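Local coordinates for protein RE68036p (PDB 1SQH) that probably acts as an acyltransferase of the glycine N-acyltransferase kind, though its actual function has not been established, at residues W225-L237 against S257-W271. Sequence-based numbering, arbitrary orientation.
Sequences WIFQNDFSGLGML and SREIARGEEITLTAW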
ATOM      1  N   TRP A 225       1.728 -14.688   9.895  1.00 28.07           N
ATOM      2  CA  TRP A 225       1.006 -14.437   8.651  1.00 27.50           C
ATOM      3  C   TRP A 225       1.645 -13.352   7.779  1.00 26.71           C
ATOM      4  O   TRP A 225       2.480 -12.573   8.239  1.00 25.77           O
ATOM      5  CB  TRP A 225      -0.442 -14.055   8.984  1.00 24.97           C
ATOM      6  CG  TRP A 225      -0.517 -12.955   9.998  1.00 23.08           C
ATOM      7  CD1 TRP A 225      -0.378 -11.617   9.766  1.00 23.24           C
ATOM      8  CD2 TRP A 225      -0.611 -13.107  11.419  1.00 21.64           C
ATOM      9  NE1 TRP A 225      -0.370 -10.924  10.955  1.00 22.75           N
ATOM     10  CE2 TRP A 225      -0.510 -11.815  11.985  1.00 23.35           C
ATOM     11  CE3 TRP A 225      -0.764 -14.210  12.268  1.00 21.48           C
ATOM     12  CZ2 TRP A 225      -0.556 -11.599  13.369  1.00 23.02           C
ATOM     13  CZ3 TRP A 225      -0.807 -13.996  13.646  1.00 21.47           C
ATOM     14  CH2 TRP A 225      -0.703 -12.697  14.180  1.00 20.72           C
ATOM     15  N   ILE A 226       1.234 -13.312   6.516  1.00 26.78           N
ATOM     16  CA  ILE A 226       1.745 -12.340   5.563  1.00 27.32           C
ATOM     17  C   ILE A 226       0.617 -12.071   4.561  1.00 27.71           C
ATOM     18  O   ILE A 226      -0.143 -12.974   4.209  1.00 27.50           O
ATOM     19  CB  ILE A 226       3.026 -12.897   4.866  1.00 28.72           C
ATOM     20  CG1 ILE A 226       3.862 -11.756   4.278  1.00 29.04           C
ATOM     21  CG2 ILE A 226       2.646 -13.893   3.779  1.00 28.04           C
ATOM     22  CD1 ILE A 226       3.361 -11.258   2.965  1.00 31.34           C
ATOM     23  N   PHE A 227       0.496 -10.823   4.122  1.00 27.65           N
ATOM     24  CA  PHE A 227      -0.560 -10.435   3.184  1.00 27.16           C
ATOM     25  C   PHE A 227      -0.001  -9.892   1.883  1.00 27.45           C
ATOM     26  O   PHE A 227       1.186  -9.565   1.796  1.00 28.96           O
ATOM     27  CB  PHE A 227      -1.403  -9.288   3.748  1.00 25.97           C
ATOM     28  CG  PHE A 227      -2.427  -9.695   4.745  1.00 27.12           C
ATOM     29  CD1 PHE A 227      -2.080  -9.902   6.079  1.00 25.99           C
ATOM     30  CD2 PHE A 227      -3.765  -9.809   4.362  1.00 25.47           C
ATOM     31  CE1 PHE A 227      -3.056 -10.213   7.024  1.00 27.28           C
ATOM     32  CE2 PHE A 227      -4.754 -10.124   5.295  1.00 26.44           C
ATOM     33  CZ  PHE A 227      -4.403 -10.323   6.630  1.00 27.61           C
ATOM     34  N   GLN A 228      -0.870  -9.790   0.876  1.00 25.01           N
ATOM     35  CA  GLN A 228      -0.484  -9.150  -0.373  1.00 22.30           C
ATOM     36  C   GLN A 228      -0.963  -7.744  -0.016  1.00 20.51           C
ATOM     37  O   GLN A 228      -1.984  -7.612   0.654  1.00 18.81           O
ATOM     38  CB  GLN A 228      -1.290  -9.671  -1.564  1.00 23.03           C
ATOM     39  CG  GLN A 228      -0.845  -9.029  -2.882  1.00 20.79           C
ATOM     40  CD  GLN A 228      -1.432  -9.711  -4.102  1.00 20.87           C
ATOM     41  OE1 GLN A 228      -0.895  -9.598  -5.206  1.00 26.06           O
ATOM     42  NE2 GLN A 228      -2.538 -10.412  -3.913  1.00 18.30           N
ATOM     43  N   ASN A 229      -0.264  -6.697  -0.440  1.00 21.28           N
ATOM     44  CA  ASN A 229      -0.689  -5.352  -0.051  1.00 18.66           C
ATOM     45  C   ASN A 229      -1.337  -4.505  -1.143  1.00 19.51           C
ATOM     46  O   ASN A 229      -1.661  -5.005  -2.223  1.00 17.04           O
ATOM     47  CB  ASN A 229       0.492  -4.596   0.575  1.00 18.02           C
ATOM     48  CG  ASN A 229       1.547  -4.210  -0.433  1.00 18.74           C
ATOM     49  OD1 ASN A 229       1.450  -4.531  -1.618  1.00 19.09           O
ATOM     50  ND2 ASN A 229       2.568  -3.502   0.033  1.00 19.32           N
ATOM     51  N   ASP A 230      -1.530  -3.217  -0.858  1.00 18.34           N
ATOM     52  CA  ASP A 230      -2.166  -2.331  -1.822  1.00 21.43           C
ATOM     53  C   ASP A 230      -1.251  -1.885  -2.966  1.00 22.07           C
ATOM     54  O   ASP A 230      -1.576  -0.964  -3.722  1.00 23.73           O
ATOM     55  CB  ASP A 230      -2.807  -1.123  -1.113  1.00 22.28           C
ATOM     56  CG  ASP A 230      -1.896  -0.486  -0.056  1.00 25.09           C
ATOM     57  OD1 ASP A 230      -0.817  -1.039   0.255  1.00 21.24           O
ATOM     58  OD2 ASP A 230      -2.281   0.582   0.475  1.00 26.98           O
ATOM     59  N   PHE A 231      -0.110  -2.556  -3.088  1.00 19.02           N
ATOM     60  CA  PHE A 231       0.840  -2.296  -4.163  1.00 19.19           C
ATOM     61  C   PHE A 231       1.103  -3.650  -4.832  1.00 19.63           C
ATOM     62  O   PHE A 231       2.046  -3.804  -5.615  1.00 17.30           O
ATOM     63  CB  PHE A 231       2.163  -1.724  -3.628  1.00 16.74           C
ATOM     64  CG  PHE A 231       2.084  -0.274  -3.229  1.00 15.57           C
ATOM     65  CD1 PHE A 231       1.675   0.089  -1.947  1.00 13.37           C
ATOM     66  CD2 PHE A 231       2.406   0.730  -4.148  1.00 16.40           C
ATOM     67  CE1 PHE A 231       1.584   1.439  -1.575  1.00 14.57           C
ATOM     68  CE2 PHE A 231       2.318   2.081  -3.801  1.00 16.77           C
ATOM     69  CZ  PHE A 231       1.907   2.442  -2.505  1.00 18.10           C
ATOM     70  N   SER A 232       0.248  -4.620  -4.500  1.00 20.07           N
ATOM     71  CA  SER A 232       0.324  -5.989  -5.019  1.00 20.30           C
ATOM     72  C   SER A 232       1.593  -6.688  -4.582  1.00 19.16           C
ATOM     73  O   SER A 232       1.947  -7.748  -5.107  1.00 18.34           O
ATOM     74  CB  SER A 232       0.229  -6.001  -6.547  1.00 20.82           C
ATOM     75  OG  SER A 232      -1.055  -5.577  -6.962  1.00 19.39           O
ATOM     76  N   GLY A 233       2.271  -6.082  -3.608  1.00 17.88           N
ATOM     77  CA  GLY A 233       3.498  -6.637  -3.069  1.00 16.71           C
ATOM     78  C   GLY A 233       3.247  -7.266  -1.710  1.00 16.84           C
ATOM     79  O   GLY A 233       2.133  -7.693  -1.416  1.00 16.75           O
ATOM     80  N   LEU A 234       4.275  -7.305  -0.869  1.00 17.60           N
ATOM     81  CA  LEU A 234       4.163  -7.904   0.463  1.00 19.82           C
ATOM     82  C   LEU A 234       3.822  -6.889   1.533  1.00 20.49           C
ATOM     83  O   LEU A 234       4.263  -5.743   1.470  1.00 19.72           O
ATOM     84  CB  LEU A 234       5.476  -8.589   0.865  1.00 19.31           C
ATOM     85  CG  LEU A 234       5.803 -10.030   0.465  1.00 22.47           C
ATOM     86  CD1 LEU A 234       5.411 -10.299  -0.972  1.00 21.26           C
ATOM     87  CD2 LEU A 234       7.298 -10.271   0.690  1.00 20.29           C
ATOM     88  N   GLY A 235       3.058  -7.326   2.529  1.00 21.38           N
ATOM     89  CA  GLY A 235       2.703  -6.438   3.622  1.00 23.45           C
ATOM     90  C   GLY A 235       2.200  -7.133   4.883  1.00 23.54           C
ATOM     91  O   GLY A 235       1.869  -8.320   4.872  1.00 21.45           O
HETATM   92  N   MSE A 236       2.158  -6.368   5.973  1.00 25.26           N
HETATM   93  CA  MSE A 236       1.671  -6.834   7.266  1.00 28.72           C
HETATM   94  C   MSE A 236       2.244  -8.158   7.751  1.00 28.08           C
HETATM   95  O   MSE A 236       1.529  -8.972   8.348  1.00 26.42           O
HETATM   96  CB  MSE A 236       0.149  -6.930   7.224  1.00 34.04           C
HETATM   97  CG  MSE A 236      -0.531  -5.594   7.040  1.00 40.86           C
HETATM   98 SE   MSE A 236      -2.161  -5.763   6.036  1.00 58.08          SE
HETATM   99  CE  MSE A 236      -1.357  -5.644   4.259  1.00 49.68           C
ATOM    100  N   LEU A 237       3.532  -8.375   7.500  1.00 28.03           N
ATOM    101  CA  LEU A 237       4.175  -9.609   7.932  1.00 26.47           C
ATOM    102  C   LEU A 237       4.287  -9.591   9.442  1.00 26.13           C
ATOM    103  O   LEU A 237       4.564  -8.555  10.038  1.00 26.58           O
ATOM    104  CB  LEU A 237       5.585  -9.726   7.339  1.00 23.90           C
ATOM    105  CG  LEU A 237       6.439 -10.893   7.870  1.00 25.23           C
ATOM    106  CD1 LEU A 237       5.780 -12.213   7.479  1.00 23.76           C
ATOM    107  CD2 LEU A 237       7.862 -10.821   7.305  1.00 19.18           C
ATOM    108  N   SER A 257       6.245 -14.064  -2.039  1.00 23.98           N
ATOM    109  CA  SER A 257       6.908 -13.476  -3.212  1.00 23.39           C
ATOM    110  C   SER A 257       6.741 -14.396  -4.427  1.00 23.97           C
ATOM    111  O   SER A 257       6.368 -13.950  -5.526  1.00 20.27           O
ATOM    112  CB  SER A 257       8.398 -13.243  -2.933  1.00 23.81           C
ATOM    113  OG  SER A 257       8.593 -12.252  -1.935  1.00 23.07           O
ATOM    114  N   ARG A 258       7.021 -15.680  -4.219  1.00 23.99           N
ATOM    115  CA  ARG A 258       6.876 -16.676  -5.275  1.00 26.22           C
ATOM    116  C   ARG A 258       5.425 -16.776  -5.733  1.00 23.83           C
ATOM    117  O   ARG A 258       5.145 -16.686  -6.924  1.00 24.35           O
ATOM    118  CB  ARG A 258       7.313 -18.050  -4.779  1.00 27.92           C
ATOM    119  CG  ARG A 258       8.784 -18.333  -4.914  1.00 35.22           C
ATOM    120  CD  ARG A 258       9.061 -19.175  -6.147  1.00 38.04           C
ATOM    121  NE  ARG A 258       8.240 -20.385  -6.195  1.00 38.70           N
ATOM    122  CZ  ARG A 258       8.665 -21.548  -6.674  1.00 37.93           C
ATOM    123  NH1 ARG A 258       9.906 -21.664  -7.133  1.00 38.69           N
ATOM    124  NH2 ARG A 258       7.841 -22.582  -6.734  1.00 37.79           N
ATOM    125  N   GLU A 259       4.509 -16.955  -4.784  1.00 24.24           N
ATOM    126  CA  GLU A 259       3.096 -17.103  -5.125  1.00 25.30           C
ATOM    127  C   GLU A 259       2.566 -15.937  -5.938  1.00 23.45           C
ATOM    128  O   GLU A 259       1.866 -16.140  -6.930  1.00 22.23           O
ATOM    129  CB  GLU A 259       2.220 -17.294  -3.872  1.00 26.06           C
ATOM    130  CG  GLU A 259       0.727 -17.478  -4.208  1.00 27.62           C
ATOM    131  CD  GLU A 259      -0.156 -17.811  -3.002  1.00 28.13           C
ATOM    132  OE1 GLU A 259      -1.389 -17.650  -3.113  1.00 28.20           O
ATOM    133  OE2 GLU A 259       0.363 -18.241  -1.948  1.00 30.31           O
ATOM    134  N   ILE A 260       2.898 -14.715  -5.533  1.00 22.41           N
ATOM    135  CA  ILE A 260       2.412 -13.559  -6.264  1.00 19.76           C
ATOM    136  C   ILE A 260       2.994 -13.520  -7.667  1.00 17.28           C
ATOM    137  O   ILE A 260       2.274 -13.335  -8.634  1.00 16.06           O
ATOM    138  CB  ILE A 260       2.762 -12.222  -5.550  1.00 21.41           C
ATOM    139  CG1 ILE A 260       1.982 -12.106  -4.234  1.00 21.09           C
ATOM    140  CG2 ILE A 260       2.432 -11.037  -6.481  1.00 18.39           C
ATOM    141  CD1 ILE A 260       2.275 -10.830  -3.452  1.00 21.11           C
ATOM    142  N   ALA A 261       4.302 -13.695  -7.772  1.00 19.00           N
ATOM    143  CA  ALA A 261       4.973 -13.645  -9.069  1.00 19.71           C
ATOM    144  C   ALA A 261       4.498 -14.709 -10.050  1.00 19.56           C
ATOM    145  O   ALA A 261       4.499 -14.491 -11.259  1.00 18.58           O
ATOM    146  CB  ALA A 261       6.488 -13.753  -8.879  1.00 19.85           C
ATOM    147  N   ARG A 262       4.074 -15.855  -9.541  1.00 20.26           N
ATOM    148  CA  ARG A 262       3.635 -16.898 -10.450  1.00 22.56           C
ATOM    149  C   ARG A 262       2.154 -16.797 -10.779  1.00 23.82           C
ATOM    150  O   ARG A 262       1.660 -17.485 -11.665  1.00 23.73           O
ATOM    151  CB  ARG A 262       3.969 -18.269  -9.871  1.00 22.71           C
ATOM    152  CG  ARG A 262       5.455 -18.455  -9.666  1.00 24.46           C
ATOM    153  CD  ARG A 262       5.848 -19.886  -9.907  1.00 27.14           C
ATOM    154  NE  ARG A 262       7.292 -20.091  -9.827  1.00 28.23           N
ATOM    155  CZ  ARG A 262       7.884 -21.250 -10.102  1.00 27.66           C
ATOM    156  NH1 ARG A 262       7.152 -22.297 -10.471  1.00 26.53           N
ATOM    157  NH2 ARG A 262       9.200 -21.365 -10.007  1.00 25.46           N
ATOM    158  N   GLY A 263       1.453 -15.924 -10.066  1.00 22.80           N
ATOM    159  CA  GLY A 263       0.037 -15.748 -10.312  1.00 20.89           C
ATOM    160  C   GLY A 263      -0.210 -14.497 -11.128  1.00 22.43           C
ATOM    161  O   GLY A 263      -1.269 -14.338 -11.729  1.00 21.92           O
ATOM    162  N   GLU A 264       0.759 -13.589 -11.152  1.00 21.09           N
ATOM    163  CA  GLU A 264       0.587 -12.370 -11.922  1.00 23.04           C
ATOM    164  C   GLU A 264       1.946 -11.783 -12.236  1.00 25.10           C
ATOM    165  O   GLU A 264       2.937 -12.053 -11.539  1.00 26.22           O
ATOM    166  CB  GLU A 264      -0.286 -11.354 -11.153  1.00 21.63           C
ATOM    167  CG  GLU A 264       0.401 -10.665  -9.964  1.00 22.54           C
ATOM    168  CD  GLU A 264      -0.583  -9.946  -9.034  1.00 22.25           C
ATOM    169  OE1 GLU A 264      -0.931 -10.507  -7.969  1.00 19.55           O
ATOM    170  OE2 GLU A 264      -1.011  -8.822  -9.372  1.00 22.29           O
ATOM    171  N   GLU A 265       2.003 -10.984 -13.293  1.00 25.91           N
ATOM    172  CA  GLU A 265       3.259 -10.383 -13.675  1.00 26.98           C
ATOM    173  C   GLU A 265       3.470  -8.967 -13.152  1.00 24.37           C
ATOM    174  O   GLU A 265       2.990  -8.006 -13.733  1.00 25.08           O
ATOM    175  CB  GLU A 265       3.421 -10.373 -15.193  1.00 30.01           C
ATOM    176  CG  GLU A 265       4.808  -9.885 -15.619  1.00 35.16           C
ATOM    177  CD  GLU A 265       4.984  -9.791 -17.127  1.00 39.72           C
ATOM    178  OE1 GLU A 265       4.330  -8.926 -17.752  1.00 40.76           O
ATOM    179  OE2 GLU A 265       5.779 -10.583 -17.686  1.00 41.01           O
ATOM    180  N   ILE A 266       4.172  -8.852 -12.035  1.00 22.28           N
ATOM    181  CA  ILE A 266       4.517  -7.552 -11.485  1.00 20.98           C
ATOM    182  C   ILE A 266       5.751  -7.673 -10.621  1.00 20.51           C
ATOM    183  O   ILE A 266       6.146  -8.762 -10.207  1.00 19.49           O
ATOM    184  CB  ILE A 266       3.401  -6.907 -10.621  1.00 20.77           C
ATOM    185  CG1 ILE A 266       2.616  -7.980  -9.883  1.00 21.39           C
ATOM    186  CG2 ILE A 266       2.548  -5.990 -11.470  1.00 24.33           C
ATOM    187  CD1 ILE A 266       3.378  -8.632  -8.770  1.00 18.36           C
ATOM    188  N   THR A 267       6.372  -6.531 -10.380  1.00 20.56           N
ATOM    189  CA  THR A 267       7.549  -6.455  -9.539  1.00 20.09           C
ATOM    190  C   THR A 267       7.057  -6.685  -8.115  1.00 19.16           C
ATOM    191  O   THR A 267       6.011  -6.160  -7.730  1.00 20.86           O
ATOM    192  CB  THR A 267       8.137  -5.052  -9.603  1.00 18.90           C
ATOM    193  OG1 THR A 267       8.178  -4.634 -10.970  1.00 16.28           O
ATOM    194  CG2 THR A 267       9.525  -5.020  -8.995  1.00 19.00           C
ATOM    195  N   LEU A 268       7.778  -7.477  -7.338  1.00 17.93           N
ATOM    196  CA  LEU A 268       7.380  -7.669  -5.960  1.00 17.74           C
ATOM    197  C   LEU A 268       7.997  -6.506  -5.179  1.00 19.36           C
ATOM    198  O   LEU A 268       9.100  -6.057  -5.504  1.00 18.64           O
ATOM    199  CB  LEU A 268       7.917  -8.995  -5.427  1.00 14.97           C
ATOM    200  CG  LEU A 268       6.998 -10.210  -5.539  1.00 17.05           C
ATOM    201  CD1 LEU A 268       5.814  -9.991  -4.609  1.00 15.65           C
ATOM    202  CD2 LEU A 268       6.533 -10.426  -6.989  1.00 15.22           C
ATOM    203  N   THR A 269       7.296  -6.005  -4.166  1.00 19.11           N
ATOM    204  CA  THR A 269       7.845  -4.911  -3.368  1.00 20.55           C
ATOM    205  C   THR A 269       7.308  -5.023  -1.962  1.00 20.78           C
ATOM    206  O   THR A 269       6.459  -5.869  -1.682  1.00 21.68           O
ATOM    207  CB  THR A 269       7.437  -3.519  -3.900  1.00 19.63           C
ATOM    208  OG1 THR A 269       6.018  -3.368  -3.784  1.00 21.74           O
ATOM    209  CG2 THR A 269       7.848  -3.339  -5.360  1.00 19.81           C
ATOM    210  N   ALA A 270       7.807  -4.168  -1.079  1.00 21.09           N
ATOM    211  CA  ALA A 270       7.345  -4.144   0.303  1.00 19.94           C
ATOM    212  C   ALA A 270       7.700  -2.805   0.917  1.00 22.01           C
ATOM    213  O   ALA A 270       8.781  -2.257   0.667  1.00 21.93           O
ATOM    214  CB  ALA A 270       7.986  -5.267   1.105  1.00 18.51           C
ATOM    215  N   TRP A 271       6.771  -2.275   1.702  1.00 21.09           N
ATOM    216  CA  TRP A 271       6.970  -1.016   2.397  1.00 21.21           C
ATOM    217  C   TRP A 271       7.256  -1.337   3.860  1.00 21.32           C
ATOM    218  O   TRP A 271       6.425  -1.930   4.538  1.00 21.89           O
ATOM    219  CB  TRP A 271       5.710  -0.161   2.308  1.00 20.00           C
ATOM    220  CG  TRP A 271       5.593   0.628   1.037  1.00 19.95           C
ATOM    221  CD1 TRP A 271       4.611   0.522   0.091  1.00 20.44           C
ATOM    222  CD2 TRP A 271       6.448   1.693   0.614  1.00 18.60           C
ATOM    223  NE1 TRP A 271       4.796   1.467  -0.894  1.00 20.63           N
ATOM    224  CE2 TRP A 271       5.919   2.199  -0.596  1.00 20.51           C
ATOM    225  CE3 TRP A 271       7.609   2.275   1.144  1.00 18.25           C
ATOM    226  CZ2 TRP A 271       6.516   3.264  -1.287  1.00 20.09           C
ATOM    227  CZ3 TRP A 271       8.200   3.330   0.460  1.00 20.19           C
ATOM    228  CH2 TRP A 271       7.650   3.815  -0.745  1.00 19.56           C
TER
HETATM  229  O   HOH W   1       4.793  -2.761  -1.434  1.00 16.08           O
HETATM  230  O   HOH W   2       4.662  -5.073  -5.482  1.00 27.03           O
HETATM  231  O   HOH W   3       5.033  -3.835   2.966  1.00 36.97           O
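Ser257 opens the helical side of the contact, its OG 3.5 Å from Leu234 CD2 while also bonded to Ala253 and Tyr288. One turn on, Ile260 holds CG1 anti to its carbonyl carbon (chi1 -68°) with an extended tip, which carries CD1 to 3.6 Å from Gln228 CG and against the Ser232 carbonyl and Leu234 CD1. The carboxylate of Glu264 ends near Gln228 and Ser232, its charge met by a salt bridge to Lys44. Leu268 CD1 packs on Leu234 CD1 at 3.7 Å. Thr269 O accepts a backbone hydrogen bond from Leu234 N (2.7 Å, 166° at the hydrogen), while its OG1 takes part in two water bridges, to Asn229 ND2 and to Phe231 O. The Trp271 indole meets Phe231 edge-to-face, planes at 67°, with NE1 3.3 Å above the phenyl plane toward its rim. An alanine in place of Phe231 would probably leave that indole edge without its aromatic partner and freer to turn. In this fold of the acetyltransferase clan, the 229-233 turn, which begins with an Asx turn (Phe231 N to Asn229 OD1), sits where the four-stranded sheet's edge strand 234-239 splays from strand 268-273, between helices 34-51 and 248-263.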